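Local atomic coordinates of carbohydrate binding family 6 (Clostridium thermocellum, PDB entry 5A8C), a protein that probably hydrolyses alpha-L-arabinofuranosidic linkages, releasing arabinofuranose, as a family 43 glycoside hydrolase with a five-bladed beta-propeller fold. Residues 269-272 with 277-280. Numbering follows the deposited sequence.
Sequences HAIV and NWYV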
ATOM      1  N   HIS A 269       5.465   0.648   0.484  1.00  4.75           N
ATOM      2  CA  HIS A 269       5.304   2.099   0.528  1.00  4.87           C
ATOM      3  C   HIS A 269       3.979   2.607  -0.024  1.00  4.59           C
ATOM      4  O   HIS A 269       3.225   1.894  -0.734  1.00  4.93           O
ATOM      5  CB  HIS A 269       6.429   2.656  -0.442  1.00  5.29           C
ATOM      6  CG  HIS A 269       6.095   2.391  -1.868  1.00  5.13           C
ATOM      7  ND1 HIS A 269       5.834   1.119  -2.341  1.00  5.40           N
ATOM      8  CD2 HIS A 269       5.730   3.271  -2.848  1.00  5.60           C
ATOM      9  CE1 HIS A 269       5.356   1.250  -3.575  1.00  5.85           C
ATOM     10  NE2 HIS A 269       5.335   2.535  -3.936  1.00  5.82           N
ATOM     11  N   ALA A 270       3.793   3.908   0.175  1.00  5.07           N
ATOM     12  CA  ALA A 270       2.787   4.691  -0.562  1.00  5.37           C
ATOM     13  C   ALA A 270       3.409   6.074  -0.777  1.00  5.37           C
ATOM     14  O   ALA A 270       4.213   6.547   0.003  1.00  6.92           O
ATOM     15  CB  ALA A 270       1.457   4.781   0.120  1.00  6.77           C
ATOM     16  N   ILE A 271       2.945   6.754  -1.828  1.00  6.77           N
ATOM     17  CA  ILE A 271       3.353   8.134  -2.167  1.00  6.35           C
ATOM     18  C   ILE A 271       2.139   9.045  -2.093  1.00  6.78           C
ATOM     19  O   ILE A 271       1.110   8.708  -2.686  1.00  8.26           O
ATOM     20  CB  ILE A 271       3.974   8.150  -3.593  1.00  7.32           C
ATOM     21  CG1 ILE A 271       5.224   7.288  -3.636  1.00  9.51           C
ATOM     22  CG2 ILE A 271       4.242   9.568  -4.025  1.00  7.74           C
ATOM     23  CD1 ILE A 271       5.794   6.982  -4.985  1.00 10.76           C
ATOM     24  N   VAL A 272       2.276  10.158  -1.386  1.00  6.45           N
ATOM     25  CA  VAL A 272       1.123  10.994  -1.158  1.00  7.18           C
ATOM     26  C   VAL A 272       1.563  12.460  -1.096  1.00  7.12           C
ATOM     27  O   VAL A 272       2.617  12.783  -0.555  1.00  8.08           O
ATOM     28  CB  VAL A 272       0.372  10.569   0.169  1.00  7.99           C
ATOM     29  CG1 VAL A 272       1.242  10.781   1.416  1.00  9.18           C
ATOM     30  CG2 VAL A 272      -0.959  11.259   0.335  1.00  9.69           C
ATOM     31  N   ASN A 277       3.540  19.404  -0.331  1.00  9.73           N
ATOM     32  CA  ASN A 277       4.766  18.626  -0.303  1.00  9.20           C
ATOM     33  C   ASN A 277       4.412  17.150  -0.544  1.00  8.32           C
ATOM     34  O   ASN A 277       3.286  16.751  -0.364  1.00 10.51           O
ATOM     35  CB  ASN A 277       5.447  18.773   1.044  1.00 10.45           C
ATOM     36  CG  ASN A 277       5.870  20.186   1.320  1.00 13.69           C
ATOM     37  OD1 ASN A 277       5.371  20.842   2.264  1.00 18.11           O
ATOM     38  ND2 ASN A 277       6.692  20.711   0.480  1.00 13.66           N
ATOM     39  N   TRP A 278       5.415  16.395  -0.962  1.00  7.68           N
ATOM     40  CA  TRP A 278       5.232  14.972  -1.214  1.00  7.24           C
ATOM     41  C   TRP A 278       5.964  14.157  -0.174  1.00  7.03           C
ATOM     42  O   TRP A 278       7.016  14.545   0.327  1.00  7.61           O
ATOM     43  CB  TRP A 278       5.734  14.613  -2.613  1.00  8.09           C
ATOM     44  CG  TRP A 278       4.888  15.205  -3.687  1.00  8.56           C
ATOM     45  CD1 TRP A 278       4.900  16.471  -4.159  1.00  9.51           C
ATOM     46  CD2 TRP A 278       3.830  14.543  -4.382  1.00  8.27           C
ATOM     47  NE1 TRP A 278       3.938  16.652  -5.124  1.00 10.54           N
ATOM     48  CE2 TRP A 278       3.268  15.475  -5.284  1.00  9.83           C
ATOM     49  CE3 TRP A 278       3.305  13.231  -4.351  1.00  8.80           C
ATOM     50  CZ2 TRP A 278       2.235  15.123  -6.147  1.00 10.52           C
ATOM     51  CZ3 TRP A 278       2.282  12.891  -5.218  1.00  9.96           C
ATOM     52  CH2 TRP A 278       1.731  13.847  -6.093  1.00 10.65           C
ATOM     53  N   TYR A 279       5.392  13.008   0.154  1.00  6.72           N
ATOM     54  CA  TYR A 279       5.933  12.095   1.137  1.00  6.79           C
ATOM     55  C   TYR A 279       5.853  10.661   0.652  1.00  6.27           C
ATOM     56  O   TYR A 279       4.923  10.277  -0.064  1.00  7.21           O
ATOM     57  CB  TYR A 279       5.142  12.192   2.459  1.00  7.59           C
ATOM     58  CG  TYR A 279       5.190  13.583   3.041  1.00  7.96           C
ATOM     59  CD1 TYR A 279       6.227  13.979   3.864  1.00  8.79           C
ATOM     60  CD2 TYR A 279       4.251  14.531   2.689  1.00  8.03           C
ATOM     61  CE1 TYR A 279       6.330  15.297   4.295  1.00  9.38           C
ATOM     62  CE2 TYR A 279       4.341  15.828   3.121  1.00  9.13           C
ATOM     63  CZ  TYR A 279       5.377  16.224   3.923  1.00  9.56           C
ATOM     64  OH  TYR A 279       5.490  17.513   4.347  1.00 11.73           O
ATOM     65  N   VAL A 280       6.830   9.876   1.065  1.00  6.06           N
ATOM     66  CA  VAL A 280       6.736   8.403   1.006  1.00  6.20           C
ATOM     67  C   VAL A 280       6.495   7.904   2.422  1.00  5.99           C
ATOM     68  O   VAL A 280       7.252   8.231   3.355  1.00  7.18           O
ATOM     69  CB  VAL A 280       7.981   7.769   0.392  1.00  7.50           C
ATOM     70  CG1 VAL A 280       7.876   6.280   0.327  1.00  8.89           C
ATOM     71  CG2 VAL A 280       8.201   8.264  -1.019  1.00 10.62           C
TER
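Val272 and Tyr279 form a hydrogen-bonded antiparallel pair in the beta hairpin of strands 270-274 and 277-284, part of one blade of the five-bladed propeller. Val272 N donates to Tyr279 O (3.0 Å), and Tyr279 N returns a bond to Val272 O (2.9 Å). The two carbonyl oxygens also receive CA-H groups: Ile271 CA lies 3.4 Å from Tyr279 O, and Trp278 CA makes the matching contact with Val272 O. One residue further along, Ile271 faces Val280 as a non-hydrogen-bonded pair, and Val280 CA lies 3.3 Å from Ala270 O in a CA-H...O contact. Backbone bonds from Trp278 and Val280 to Met306 and Asp304 place 277-284 in the middle of its sheet, between the other hairpin strand and 300-306.

The face carrying Ile271, Trp278 and Val280 is the more closely packed across the hairpin. Ile271 divides its branches between two partners. With CG1 beside its own backbone N (chi1 -62°) and CG2 beside the carbonyl carbon, CG1 runs alongside Val280 CG2, whereas CG2 reaches the six-membered ring of Trp278 obliquely, 3.8 Å from CE3. The indole also meets the rings of His216 and Tyr218 on strand 212-218, and it stacks edge-to-face with Tyr308. The reverse face is more lightly joined: Val272 CG1 lies 4.3 Å from Tyr279 CB, and the phenol swings away from the 269-272 segment toward Leu79 and Ile303.

At the inner end, where the side chain of Ala270 lies about 6 Å from the bound calcium ion, His269 NE2 is hydrogen-bonded to Ser225 OG and the imidazole ring sits against Tyr214. His269 CB meets Val280 CG1 at 4.0 Å.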